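Local coordinates for protein lysine/ornithine decarboxylase (PDB 2PLJ) that decarboxylates lysine and ornithine to the diamines cadaverine and putrescine, as a pyridoxal-phosphate enzyme of the beta/alpha-barrel family, at residues 53-58 / 303-308; 58-63 / 402-407; 130-135 / 157-162; 193-198 / 237-242; 247-252 / 284-289. All coordinates share one frame; numbering follows the deposited sequence.

Contact 1: residues 53-58 / 303-308; sequences FGAPLL and VASVMG
The flat groups that meet here are the peptide units of Leu57 and Val303, in an antiparallel hydrogen-bonded pair. Leu57 N lies in the carbonyl plane of Val303 and donates to Val303 O at 2.9 Å, while Val303 N comes to Leu57 O at 2.9 Å, tilted 22° from the carbonyl plane of Leu57. A further flat group, the cis peptide bond between Ala55 and Pro56, turns the chain into strand 57-61. Just past it the carbon skeleton of Pro56 closes on the acceptor that Leu57 N uses: Val303 O is 3.1 Å from Pro56 CA and 3.3 Å from Pro56 CB. The methyl of Ala55 extends the contact along strand 300-312, where its CB is 4.0 Å from Ser305 CB. Ser305 OG, set between its backbone N and carbonyl carbon (chi1 82°), is also 4.0 Å from Ala55 CB, but its hydrogen bond goes to Asp321. Leu57 and Val303 point their side chains to the same face of the sheet, CB to CB 4.3 Å, and Val50 of helix 40-53 touches both. Farther along strand 300-312, Met307 and Gly308 both face Tyr319, a classic beta bulge that lies at the dimer interface. The chemistry implies a short antiparallel junction: two backbone bonds and a few apolar side chains tie the start of strand 57-61 to a strand from far along the chain, with a buried hydrophobic seam against helix 40-53.

Contact 2: residues 58-63 / 402-407; sequences LLLDCD and AQTIAL
Leu59 and Ile405 lie side by side and point the same way, with Leu59 CD2 4.0 Å from Ile405 CB. On that face Leu407 CD1 also approaches Leu59 CB, and helix 40-53 supplies cover through Ile46 and Phe53. The other face carries Leu58, Leu60, Thr404 and Ala406. There the side chains of Leu58 and Thr404 cross obliquely; Thr404 OG1, anti to its carbonyl carbon (chi1 -67°), stands 3.6 Å from Leu58 CB, while the CG2 branch turns to Leu60 CB at 4.0 Å. Leu58 CG meets the Ala402 methyl.

Between the faces runs the polar ladder of backbone bonds. Ile405 N reaches Leu58 O at 2.7 Å, and Leu407 N reaches Leu60 O at 2.8 Å. The last rung, Cys62 N to Leu407 O at 2.9 Å, already comes from the first turn of helix 62-75. At this outer end Asp61 is the N-cap: its OD1 takes Asp63 N at 3.0 Å, from above the carboxylate plane, and also bonds Asn408. This parallel pair sets the last strand of the chain beside strand 57-61 in the mixed sheet of the beta-barrel domain, next to the start of helix 62-75.

Contact 3: residues 130-135 / 157-162; sequences PIKRDA and EKFKAY
Asp134 meets Tyr162 because its CG stands anti to the backbone N (chi1 -176°), which swings the carboxylate across to the phenol. Lys158 reaches Lys132 by a chain extended beyond CG; Lys132, bent at its last two torsions, presents a methylene. Tyr162 OH donates to Asp134 OD1 at 2.6 Å, on the syn side of the carboxylate and 21° out of its plane; the carboxylate and ring planes are 27° apart. Arg138 of the same helix also bonds the hydroxyl. A water donates to Asp134 OD1 at 2.7 Å and to Lys158 O, bridging the helix start and the turn. Lys158 NZ gives a 2.7 Å bond to Lys132 O from above the carbonyl plane. The same amine pairs with Glu155 and with Met307 O of the second subunit. Lys132 CE lies at the edge of the Phe159 ring, in its plane and 3.5 Å from CZ, and its NZ forms a salt bridge with Glu155, which ties both lysines together. Ile137 of helix 134-143 touches Lys158, Phe159 and Tyr162; Phe159 also rests on strands 147-150 and 167-171. The contact binds the start of helix 134-143 to the turn after helix 153-157, beside the dimer interface.

Contact 4: residues 193-198 / 237-242; sequences QALVII and EQVVER
Leu195 is the side chain that joins helices 191-203 and 223-241, two outer helices of the beta/alpha barrel, and the contact grades from a buried apolar inner side to a polar rim. The segment axes are 10.7 Å apart at closest and cross at -44°, so side chains rather than backbones make the meeting. Inside, Leu195 CD2 presses on Val239 CG2 at 3.6 Å, and Ile198 CD1 reaches the same methyl at 3.9 Å, the Ile198 and Val239 side chains crossing at about a right angle. Val239 can serve both because its CG2 is anti to the carbonyl carbon. Val170 of strand 167-171 touches Ile198 from the barrel wall.

Outward lies an exposed rim where Gln238 and Arg242 reach solvent. Gln238 offers only its CB, 3.8 Å from Leu195 CD1, and its chain then bends at chi2 so that its end leads away. Arg242, just past the helix end, runs extended from CG to NE across Leu195. No hydrogen bond links the segments. NH1 of Arg242 makes a long, weak ion pair with Glu199, and one guanidinium face is laid over the leucine: Leu195 CB sits 3.4 Å above its plane, offset toward the rim, and 3.5 Å from Arg242 NH1.

Contact 5: residues 247-252 / 284-289; sequences LSTLDI and TVHVLA
Ser248 O receives two N-H donors from His286: the backbone N at 3.0 Å, and the ring ND1 in a weak bond of 3.3 Å whose angle at hydrogen is only 123°. The imidazole can fold back this far because CG of His286 sits between its backbone N and carbonyl carbon (chi1 76°). Thr249 CG2 then lies over one ring face, offset toward the rim, while Thr249 OG1 comes within 3.1 Å of His286 CE1. That hydroxyl is already engaged: it donates to Ser248 OG at 2.9 Å, and Ser248 OG in turn bonds Lys209 O on the neighbouring strand, a relay of hydroxyls that ends on a backbone carbonyl.

The rest of the ladder is regular. His286 O takes Leu250 N at 3.0 Å, Leu250 O takes Leu288 N at 2.9 Å, and Leu288 O takes Ile252 N; CA-H groups of Thr249, Val287 and Asp251 give these carbonyls further contacts. Asp251 OD1 is satisfied by Gly253 N, just past the strand, whereas OD2 lies near Glu290 OE1, a like-charge approach; the side chain is about 7 Å from the bound putrescine-pyridoxal adduct. Leu250, Ile252 and Val285 touch helix 223-241, and Leu250 CB faces Val285 CG1; at the strand end Ile252 CG1 meets Ala289 CB at 3.7 Å. Strands 249-251 and 286-289, linked through helix 267-278, make a beta-alpha-beta crossover, the repeating element of the eight-stranded beta/alpha barrel, strand 249-251 carrying Asp251 to the neighbourhood of the cofactor.

How the contacts relate
Contacts 1 and 2 are buried, share Leu58 and strand 57-61 and belong to the mixed sheet, one antiparallel and one parallel; Phe53 packs on Ile405 where they meet. Both close long loops within which contacts 3, 4 and 5 are nested, on the beta/alpha-barrel side. There contact 5, partly buried with His286 exposed, supplies barrel wall by backbone ladder, like contact 2, whereas contact 4 joins two outer helices by side chains, without a hydrogen bond and with an exposed rim; they touch through Leu247, which meets Ile198 and Val239. Contact 3 is the most polar, with charged groups, a phenol and a water. Contacts 1 and 3, about 44 Å apart between centres, both border the second subunit.

Contact 1: residues 53-58 / 303-308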
# COMPACT_ATOMS: atom_id res chain seq x y z
N PHE A 53 -22.65 -5.26 9.99
CA PHE A 53 -21.39 -5.79 9.46
C PHE A 53 -20.16 -5.37 10.24
O PHE A 53 -19.13 -6.03 10.15
CB PHE A 53 -21.19 -5.35 7.99
CG PHE A 53 -22.32 -5.75 7.08
CD1 PHE A 53 -23.16 -4.78 6.57
CD2 PHE A 53 -22.55 -7.08 6.76
CE1 PHE A 53 -24.21 -5.12 5.73
CE2 PHE A 53 -23.59 -7.43 5.91
CZ PHE A 53 -24.43 -6.45 5.40
N GLY A 54 -20.26 -4.28 11.01
CA GLY A 54 -19.12 -3.80 11.78
C GLY A 54 -18.18 -2.98 10.89
O GLY A 54 -18.16 -3.16 9.68
N ALA A 55 -17.40 -2.12 11.51
CA ALA A 55 -16.52 -1.19 10.81
C ALA A 55 -15.08 -1.70 10.78
O ALA A 55 -14.70 -2.50 11.62
CB ALA A 55 -16.60 0.19 11.49
N PRO A 56 -14.26 -1.22 9.83
CA PRO A 56 -14.63 -0.26 8.77
C PRO A 56 -15.28 -0.92 7.55
O PRO A 56 -15.11 -2.12 7.32
CB PRO A 56 -13.27 0.36 8.38
CG PRO A 56 -12.27 -0.73 8.63
CD PRO A 56 -12.85 -1.62 9.75
N LEU A 57 -16.00 -0.11 6.78
CA LEU A 57 -16.78 -0.59 5.61
C LEU A 57 -16.55 0.32 4.44
O LEU A 57 -16.23 1.51 4.62
CB LEU A 57 -18.28 -0.55 5.93
CG LEU A 57 -18.82 -1.41 7.06
CD1 LEU A 57 -20.30 -1.15 7.28
CD2 LEU A 57 -18.51 -2.90 6.83
N LEU A 58 -16.77 -0.21 3.24
CA LEU A 58 -16.88 0.58 2.02
C LEU A 58 -18.27 0.26 1.42
O LEU A 58 -18.55 -0.89 1.09
CB LEU A 58 -15.77 0.20 1.05
CG LEU A 58 -14.37 0.59 1.52
CD1 LEU A 58 -13.35 -0.11 0.67
CD2 LEU A 58 -14.15 2.10 1.38
N VAL A 303 -16.62 4.15 5.64
CA VAL A 303 -17.12 4.31 7.00
C VAL A 303 -16.05 3.74 7.92
O VAL A 303 -15.69 2.55 7.83
CB VAL A 303 -18.48 3.56 7.22
CG1 VAL A 303 -18.99 3.81 8.65
CG2 VAL A 303 -19.51 3.98 6.18
N ALA A 304 -15.51 4.60 8.78
CA ALA A 304 -14.57 4.15 9.83
C ALA A 304 -15.09 4.55 11.18
O ALA A 304 -15.94 5.43 11.29
CB ALA A 304 -13.18 4.77 9.60
N SER A 305 -14.60 3.88 12.21
CA SER A 305 -15.02 4.17 13.57
C SER A 305 -13.83 4.54 14.44
O SER A 305 -12.69 4.14 14.17
CB SER A 305 -15.83 3.01 14.15
OG SER A 305 -15.00 1.97 14.65
N VAL A 306 -14.11 5.29 15.50
CA VAL A 306 -13.06 5.78 16.41
C VAL A 306 -12.75 4.66 17.43
O VAL A 306 -13.62 4.26 18.21
CB VAL A 306 -13.53 7.04 17.18
CG1 VAL A 306 -12.49 7.46 18.19
CG2 VAL A 306 -13.83 8.18 16.21
N MET A 307 -11.50 4.19 17.43
CA MET A 307 -11.01 3.17 18.38
C MET A 307 -10.62 3.76 19.74
O MET A 307 -10.81 3.11 20.78
CB MET A 307 -9.82 2.42 17.78
CG MET A 307 -10.14 1.68 16.48
SD MET A 307 -8.86 0.47 16.06
CE MET A 307 -7.34 1.44 16.15
N GLY A 308 -10.07 4.97 19.70
CA GLY A 308 -9.67 5.69 20.91
C GLY A 308 -9.27 7.10 20.53
O GLY A 308 -9.40 7.53 19.36

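Contact 2: residues 58-63 / 402-407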
# COMPACT_ATOMS: atom_id res chain seq x y z
N LEU A 58 -16.77 -0.21 3.24
CA LEU A 58 -16.88 0.58 2.02
C LEU A 58 -18.27 0.26 1.42
O LEU A 58 -18.55 -0.89 1.09
CB LEU A 58 -15.77 0.20 1.05
CG LEU A 58 -14.37 0.59 1.52
CD1 LEU A 58 -13.35 -0.11 0.67
CD2 LEU A 58 -14.15 2.10 1.38
N LEU A 59 -19.13 1.27 1.31
CA LEU A 59 -20.47 1.08 0.78
C LEU A 59 -20.47 1.38 -0.72
O LEU A 59 -20.26 2.52 -1.13
CB LEU A 59 -21.51 1.94 1.52
CG LEU A 59 -21.50 1.81 3.05
CD1 LEU A 59 -22.59 2.71 3.64
CD2 LEU A 59 -21.68 0.34 3.47
N LEU A 60 -20.69 0.35 -1.52
CA LEU A 60 -20.68 0.47 -2.97
C LEU A 60 -22.11 0.54 -3.50
O LEU A 60 -22.93 -0.37 -3.31
CB LEU A 60 -19.97 -0.75 -3.57
CG LEU A 60 -20.18 -0.99 -5.07
CD1 LEU A 60 -19.55 0.21 -5.85
CD2 LEU A 60 -19.53 -2.33 -5.47
N ASP A 61 -22.42 1.65 -4.17
CA ASP A 61 -23.78 1.85 -4.68
C ASP A 61 -23.77 1.65 -6.20
O ASP A 61 -23.28 2.52 -6.97
CB ASP A 61 -24.28 3.26 -4.31
CG ASP A 61 -25.73 3.51 -4.77
OD1 ASP A 61 -26.31 2.62 -5.43
OD2 ASP A 61 -26.26 4.62 -4.47
N CYS A 62 -24.31 0.50 -6.66
CA CYS A 62 -24.34 0.20 -8.11
C CYS A 62 -25.14 1.20 -8.96
O CYS A 62 -24.94 1.31 -10.16
CB CYS A 62 -24.86 -1.21 -8.37
SG CYS A 62 -23.71 -2.43 -7.67
N ASP A 63 -26.08 1.90 -8.33
CA ASP A 63 -26.84 2.95 -9.05
C ASP A 63 -25.87 4.04 -9.52
O ASP A 63 -26.02 4.61 -10.62
CB ASP A 63 -27.89 3.57 -8.12
CG ASP A 63 -29.09 2.67 -7.89
OD1 ASP A 63 -29.43 1.83 -8.78
OD2 ASP A 63 -29.74 2.85 -6.84
N ALA A 402 -11.10 -2.92 5.39
CA ALA A 402 -12.51 -2.59 5.27
C ALA A 402 -13.23 -3.60 4.38
O ALA A 402 -12.70 -4.01 3.34
CB ALA A 402 -12.67 -1.20 4.71
N GLN A 403 -14.43 -3.99 4.80
CA GLN A 403 -15.28 -4.87 4.01
C GLN A 403 -16.13 -4.02 3.07
O GLN A 403 -16.76 -3.04 3.49
CB GLN A 403 -16.19 -5.69 4.93
CG GLN A 403 -16.98 -6.73 4.15
CD GLN A 403 -17.85 -7.65 4.99
OE1 GLN A 403 -18.39 -8.62 4.47
NE2 GLN A 403 -17.98 -7.35 6.30
N THR A 404 -16.17 -4.40 1.80
CA THR A 404 -17.04 -3.72 0.85
C THR A 404 -18.45 -4.33 0.87
O THR A 404 -18.61 -5.55 0.80
CB THR A 404 -16.43 -3.75 -0.58
OG1 THR A 404 -15.22 -2.95 -0.61
CG2 THR A 404 -17.38 -3.16 -1.61
N ILE A 405 -19.46 -3.47 0.97
CA ILE A 405 -20.85 -3.93 0.95
C ILE A 405 -21.48 -3.42 -0.36
O ILE A 405 -21.56 -2.21 -0.57
CB ILE A 405 -21.67 -3.39 2.14
CG1 ILE A 405 -20.97 -3.68 3.49
CG2 ILE A 405 -23.07 -4.02 2.10
CD1 ILE A 405 -20.69 -5.15 3.73
N ALA A 406 -21.89 -4.34 -1.23
CA ALA A 406 -22.40 -3.96 -2.57
C ALA A 406 -23.91 -3.84 -2.49
O ALA A 406 -24.61 -4.82 -2.10
CB ALA A 406 -21.99 -4.98 -3.63
N LEU A 407 -24.40 -2.68 -2.90
CA LEU A 407 -25.83 -2.34 -2.88
C LEU A 407 -26.41 -2.06 -4.26
O LEU A 407 -25.71 -1.54 -5.16
CB LEU A 407 -26.05 -1.08 -2.01
CG LEU A 407 -25.33 -1.01 -0.65
CD1 LEU A 407 -25.37 0.41 -0.08
CD2 LEU A 407 -25.97 -1.98 0.28

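Contact 3: residues 130-135 / 157-162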
# COMPACT_ATOMS: atom_id res chain seq x y z
N PRO A 130 1.34 -2.06 -21.48
CA PRO A 130 2.34 -2.00 -22.57
C PRO A 130 3.52 -2.95 -22.43
O PRO A 130 4.20 -3.19 -23.44
CB PRO A 130 2.85 -0.53 -22.54
CG PRO A 130 1.78 0.24 -21.75
CD PRO A 130 1.30 -0.80 -20.71
N ILE A 131 3.76 -3.51 -21.24
CA ILE A 131 4.98 -4.31 -21.07
C ILE A 131 4.65 -5.67 -20.44
O ILE A 131 4.26 -5.74 -19.26
CB ILE A 131 6.02 -3.58 -20.19
CG1 ILE A 131 6.33 -2.20 -20.77
CG2 ILE A 131 7.28 -4.48 -20.03
CD1 ILE A 131 7.16 -2.15 -22.05
N LYS A 132 4.80 -6.71 -21.25
CA LYS A 132 4.20 -7.98 -20.89
C LYS A 132 5.20 -9.11 -20.99
O LYS A 132 6.02 -9.17 -21.92
CB LYS A 132 3.01 -8.29 -21.81
CG LYS A 132 1.83 -7.29 -21.74
CD LYS A 132 0.85 -7.40 -22.94
CE LYS A 132 1.51 -6.89 -24.25
NZ LYS A 132 2.17 -5.54 -24.11
N ARG A 133 5.12 -10.04 -20.04
CA ARG A 133 5.87 -11.28 -20.17
C ARG A 133 5.14 -12.18 -21.17
O ARG A 133 3.92 -12.03 -21.36
CB ARG A 133 5.97 -11.98 -18.82
CG ARG A 133 6.69 -11.11 -17.79
CD ARG A 133 6.40 -11.60 -16.40
NE ARG A 133 5.00 -11.34 -16.07
CZ ARG A 133 4.50 -11.35 -14.84
NH1 ARG A 133 5.28 -11.64 -13.80
NH2 ARG A 133 3.20 -11.09 -14.65
N ASP A 134 5.86 -13.13 -21.76
CA ASP A 134 5.22 -14.06 -22.69
C ASP A 134 3.95 -14.66 -22.06
O ASP A 134 2.89 -14.68 -22.71
CB ASP A 134 6.19 -15.14 -23.17
CG ASP A 134 5.57 -16.05 -24.21
OD1 ASP A 134 5.20 -15.53 -25.30
OD2 ASP A 134 5.44 -17.26 -23.94
N ALA A 135 4.04 -15.13 -20.81
CA ALA A 135 2.88 -15.71 -20.11
C ALA A 135 1.66 -14.78 -20.05
O ALA A 135 0.52 -15.23 -20.18
CB ALA A 135 3.26 -16.20 -18.71
N GLU A 157 8.40 -7.36 -30.87
CA GLU A 157 9.05 -8.65 -31.17
C GLU A 157 8.34 -9.81 -30.46
O GLU A 157 8.27 -10.93 -31.00
CB GLU A 157 10.55 -8.61 -30.79
CG GLU A 157 11.38 -9.84 -31.21
CD GLU A 157 11.25 -11.03 -30.22
OE1 GLU A 157 10.69 -10.88 -29.10
OE2 GLU A 157 11.73 -12.13 -30.57
N LYS A 158 7.80 -9.53 -29.26
CA LYS A 158 7.10 -10.53 -28.45
C LYS A 158 5.88 -11.12 -29.17
O LYS A 158 5.37 -12.17 -28.76
CB LYS A 158 6.66 -9.94 -27.10
CG LYS A 158 7.83 -9.40 -26.32
CD LYS A 158 7.39 -9.01 -24.91
CE LYS A 158 8.57 -8.40 -24.15
NZ LYS A 158 8.07 -7.70 -22.91
N PHE A 159 5.39 -10.40 -30.18
CA PHE A 159 4.17 -10.80 -30.91
C PHE A 159 4.39 -11.58 -32.20
O PHE A 159 3.43 -12.01 -32.86
CB PHE A 159 3.24 -9.59 -31.14
CG PHE A 159 2.56 -9.15 -29.88
CD1 PHE A 159 1.46 -9.86 -29.42
CD2 PHE A 159 3.10 -8.10 -29.11
CE1 PHE A 159 0.84 -9.50 -28.20
CE2 PHE A 159 2.51 -7.73 -27.91
CZ PHE A 159 1.38 -8.42 -27.44
N LYS A 160 5.66 -11.76 -32.57
CA LYS A 160 5.96 -12.57 -33.76
C LYS A 160 5.33 -13.96 -33.64
O LYS A 160 4.71 -14.48 -34.60
CB LYS A 160 7.47 -12.69 -33.96
CG LYS A 160 8.12 -11.40 -34.45
CD LYS A 160 9.62 -11.65 -34.61
CE LYS A 160 10.31 -10.55 -35.36
NZ LYS A 160 11.70 -10.98 -35.78
N ALA A 161 5.49 -14.56 -32.47
CA ALA A 161 5.01 -15.91 -32.22
C ALA A 161 3.47 -15.96 -32.20
O ALA A 161 2.88 -17.04 -32.26
CB ALA A 161 5.60 -16.43 -30.90
N TYR A 162 2.83 -14.79 -32.13
CA TYR A 162 1.36 -14.68 -32.02
C TYR A 162 0.73 -13.91 -33.18
O TYR A 162 -0.42 -13.47 -33.08
CB TYR A 162 0.98 -14.04 -30.67
CG TYR A 162 1.60 -14.79 -29.52
CD1 TYR A 162 2.71 -14.28 -28.85
CD2 TYR A 162 1.12 -16.05 -29.16
CE1 TYR A 162 3.32 -15.00 -27.80
CE2 TYR A 162 1.70 -16.78 -28.11
CZ TYR A 162 2.80 -16.25 -27.44
OH TYR A 162 3.38 -17.00 -26.45
O HOH W 1 6.24 -13.30 -26.47

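Contact 4: residues 193-198 / 237-242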
# COMPACT_ATOMS: atom_id res chain seq x y z
N GLN A 193 8.63 7.30 -33.70
CA GLN A 193 8.81 5.92 -33.26
C GLN A 193 7.58 5.08 -33.62
O GLN A 193 7.70 3.90 -33.93
CB GLN A 193 9.08 5.83 -31.75
CG GLN A 193 10.46 6.35 -31.33
CD GLN A 193 10.65 6.51 -29.81
OE1 GLN A 193 9.70 6.70 -29.03
NE2 GLN A 193 11.91 6.44 -29.38
N ALA A 194 6.40 5.70 -33.52
CA ALA A 194 5.15 4.99 -33.83
C ALA A 194 5.16 4.53 -35.30
O ALA A 194 4.80 3.39 -35.59
CB ALA A 194 3.96 5.86 -33.55
N LEU A 195 5.59 5.41 -36.20
CA LEU A 195 5.69 5.06 -37.63
C LEU A 195 6.67 3.91 -37.85
O LEU A 195 6.38 2.98 -38.60
CB LEU A 195 5.99 6.31 -38.49
CG LEU A 195 4.80 7.28 -38.50
CD1 LEU A 195 5.19 8.68 -38.96
CD2 LEU A 195 3.64 6.74 -39.33
N VAL A 196 7.80 3.94 -37.14
CA VAL A 196 8.81 2.86 -37.22
C VAL A 196 8.21 1.53 -36.72
O VAL A 196 8.37 0.49 -37.35
CB VAL A 196 10.11 3.20 -36.44
CG1 VAL A 196 11.09 2.04 -36.48
CG2 VAL A 196 10.80 4.46 -37.04
N ILE A 197 7.47 1.59 -35.61
CA ILE A 197 6.81 0.39 -35.11
C ILE A 197 5.79 -0.15 -36.12
O ILE A 197 5.70 -1.37 -36.36
CB ILE A 197 6.13 0.67 -33.74
CG1 ILE A 197 7.21 0.86 -32.66
CG2 ILE A 197 5.20 -0.48 -33.35
CD1 ILE A 197 6.69 1.47 -31.34
N ILE A 198 5.04 0.75 -36.75
CA ILE A 198 3.96 0.35 -37.67
C ILE A 198 4.57 -0.25 -38.96
O ILE A 198 4.12 -1.30 -39.45
CB ILE A 198 2.98 1.51 -37.93
CG1 ILE A 198 2.19 1.83 -36.64
CG2 ILE A 198 2.01 1.17 -39.08
CD1 ILE A 198 1.45 3.14 -36.67
N GLU A 237 -2.60 9.71 -40.90
CA GLU A 237 -2.38 10.25 -42.27
C GLU A 237 -1.02 9.83 -42.84
O GLU A 237 -0.92 9.47 -44.03
CB GLU A 237 -2.53 11.77 -42.27
CG GLU A 237 -3.96 12.24 -41.98
CD GLU A 237 -4.08 13.74 -41.65
OE1 GLU A 237 -3.15 14.53 -41.95
OE2 GLU A 237 -5.14 14.11 -41.07
N GLN A 238 0.02 9.89 -42.01
CA GLN A 238 1.38 9.49 -42.40
C GLN A 238 1.46 8.01 -42.74
O GLN A 238 2.15 7.64 -43.69
CB GLN A 238 2.41 9.82 -41.33
CG GLN A 238 2.67 11.31 -41.13
CD GLN A 238 3.24 12.00 -42.37
OE1 GLN A 238 4.10 11.45 -43.09
NE2 GLN A 238 2.75 13.21 -42.64
N VAL A 239 0.78 7.16 -41.96
CA VAL A 239 0.69 5.74 -42.27
C VAL A 239 0.15 5.50 -43.70
O VAL A 239 0.76 4.75 -44.48
CB VAL A 239 -0.20 5.01 -41.25
CG1 VAL A 239 -0.49 3.57 -41.68
CG2 VAL A 239 0.47 5.05 -39.88
N VAL A 240 -0.98 6.12 -44.02
CA VAL A 240 -1.61 6.03 -45.34
C VAL A 240 -0.70 6.57 -46.45
O VAL A 240 -0.58 5.97 -47.54
CB VAL A 240 -2.99 6.76 -45.34
CG1 VAL A 240 -3.47 7.08 -46.77
CG2 VAL A 240 -4.02 5.96 -44.55
N GLU A 241 -0.05 7.70 -46.18
CA GLU A 241 0.83 8.33 -47.16
C GLU A 241 2.06 7.48 -47.45
O GLU A 241 2.61 7.51 -48.56
CB GLU A 241 1.24 9.74 -46.70
CG GLU A 241 0.10 10.77 -46.76
CD GLU A 241 -0.61 10.81 -48.13
OE1 GLU A 241 -1.84 10.56 -48.18
OE2 GLU A 241 0.07 11.07 -49.15
N ARG A 242 2.50 6.72 -46.44
CA ARG A 242 3.59 5.77 -46.60
C ARG A 242 3.17 4.46 -47.28
O ARG A 242 3.99 3.56 -47.46
CB ARG A 242 4.24 5.47 -45.25
CG ARG A 242 5.05 6.62 -44.69
CD ARG A 242 5.82 6.18 -43.47
NE ARG A 242 6.54 7.28 -42.83
CZ ARG A 242 7.47 7.12 -41.88
NH1 ARG A 242 7.81 5.91 -41.46
NH2 ARG A 242 8.06 8.18 -41.35

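Contact 5: residues 247-252 / 284-289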
# COMPACT_ATOMS: atom_id res chain seq x y z
N LEU A 247 -5.12 2.70 -40.43
CA LEU A 247 -5.46 2.34 -39.04
C LEU A 247 -6.95 2.48 -38.76
O LEU A 247 -7.58 3.47 -39.19
CB LEU A 247 -4.66 3.17 -38.04
CG LEU A 247 -3.13 3.13 -38.23
CD1 LEU A 247 -2.45 3.79 -37.04
CD2 LEU A 247 -2.62 1.70 -38.44
N SER A 248 -7.51 1.49 -38.06
CA SER A 248 -8.96 1.45 -37.87
C SER A 248 -9.45 2.11 -36.58
O SER A 248 -10.63 2.45 -36.48
CB SER A 248 -9.47 -0.00 -37.93
OG SER A 248 -9.13 -0.71 -36.74
N THR A 249 -8.56 2.29 -35.61
CA THR A 249 -8.98 2.58 -34.22
C THR A 249 -8.12 3.65 -33.56
O THR A 249 -6.90 3.65 -33.74
CB THR A 249 -8.91 1.29 -33.37
OG1 THR A 249 -9.62 0.23 -34.05
CG2 THR A 249 -9.45 1.48 -31.95
N LEU A 250 -8.78 4.56 -32.82
CA LEU A 250 -8.12 5.47 -31.88
C LEU A 250 -8.67 5.20 -30.50
O LEU A 250 -9.90 5.24 -30.31
CB LEU A 250 -8.38 6.94 -32.24
CG LEU A 250 -7.67 7.90 -31.30
CD1 LEU A 250 -6.14 7.61 -31.31
CD2 LEU A 250 -7.97 9.36 -31.69
N ASP A 251 -7.78 4.94 -29.55
CA ASP A 251 -8.18 4.71 -28.15
C ASP A 251 -7.65 5.90 -27.35
O ASP A 251 -6.43 6.09 -27.28
CB ASP A 251 -7.53 3.38 -27.71
CG ASP A 251 -7.69 3.09 -26.23
OD1 ASP A 251 -8.13 3.96 -25.44
OD2 ASP A 251 -7.34 1.93 -25.88
N ILE A 252 -8.55 6.72 -26.80
CA ILE A 252 -8.16 7.99 -26.14
C ILE A 252 -7.85 7.87 -24.63
O ILE A 252 -7.66 8.86 -23.93
CB ILE A 252 -9.20 9.13 -26.38
CG1 ILE A 252 -10.56 8.76 -25.73
CG2 ILE A 252 -9.34 9.41 -27.90
CD1 ILE A 252 -11.53 9.94 -25.64
N THR A 284 -13.90 6.22 -41.29
CA THR A 284 -13.49 4.82 -41.15
C THR A 284 -12.71 4.49 -39.85
O THR A 284 -12.25 3.36 -39.66
CB THR A 284 -12.58 4.40 -42.32
OG1 THR A 284 -11.40 5.21 -42.31
CG2 THR A 284 -13.31 4.52 -43.67
N VAL A 285 -12.53 5.49 -38.98
CA VAL A 285 -11.88 5.27 -37.67
C VAL A 285 -12.94 5.22 -36.58
O VAL A 285 -13.84 6.07 -36.53
CB VAL A 285 -10.85 6.38 -37.31
CG1 VAL A 285 -10.30 6.21 -35.86
CG2 VAL A 285 -9.72 6.44 -38.33
N HIS A 286 -12.89 4.21 -35.75
CA HIS A 286 -13.74 4.26 -34.59
C HIS A 286 -12.93 4.43 -33.34
O HIS A 286 -11.71 4.18 -33.30
CB HIS A 286 -14.64 3.06 -34.52
CG HIS A 286 -13.95 1.82 -34.06
ND1 HIS A 286 -13.12 1.09 -34.87
CD2 HIS A 286 -14.03 1.15 -32.89
CE1 HIS A 286 -12.69 0.03 -34.21
NE2 HIS A 286 -13.22 0.05 -33.00
N VAL A 287 -13.63 4.88 -32.31
CA VAL A 287 -12.96 5.45 -31.17
C VAL A 287 -13.34 4.67 -29.92
O VAL A 287 -14.51 4.34 -29.73
CB VAL A 287 -13.29 6.95 -31.03
CG1 VAL A 287 -12.52 7.58 -29.84
CG2 VAL A 287 -12.95 7.70 -32.35
N LEU A 288 -12.34 4.43 -29.07
CA LEU A 288 -12.48 3.75 -27.76
C LEU A 288 -12.00 4.69 -26.66
O LEU A 288 -11.19 5.61 -26.91
CB LEU A 288 -11.56 2.49 -27.67
CG LEU A 288 -11.42 1.51 -28.82
CD1 LEU A 288 -10.56 0.35 -28.45
CD2 LEU A 288 -12.85 1.01 -29.29
N ALA A 289 -12.46 4.47 -25.42
CA ALA A 289 -11.79 5.10 -24.27
C ALA A 289 -11.71 4.08 -23.16
O ALA A 289 -12.37 3.03 -23.23
CB ALA A 289 -12.55 6.34 -23.79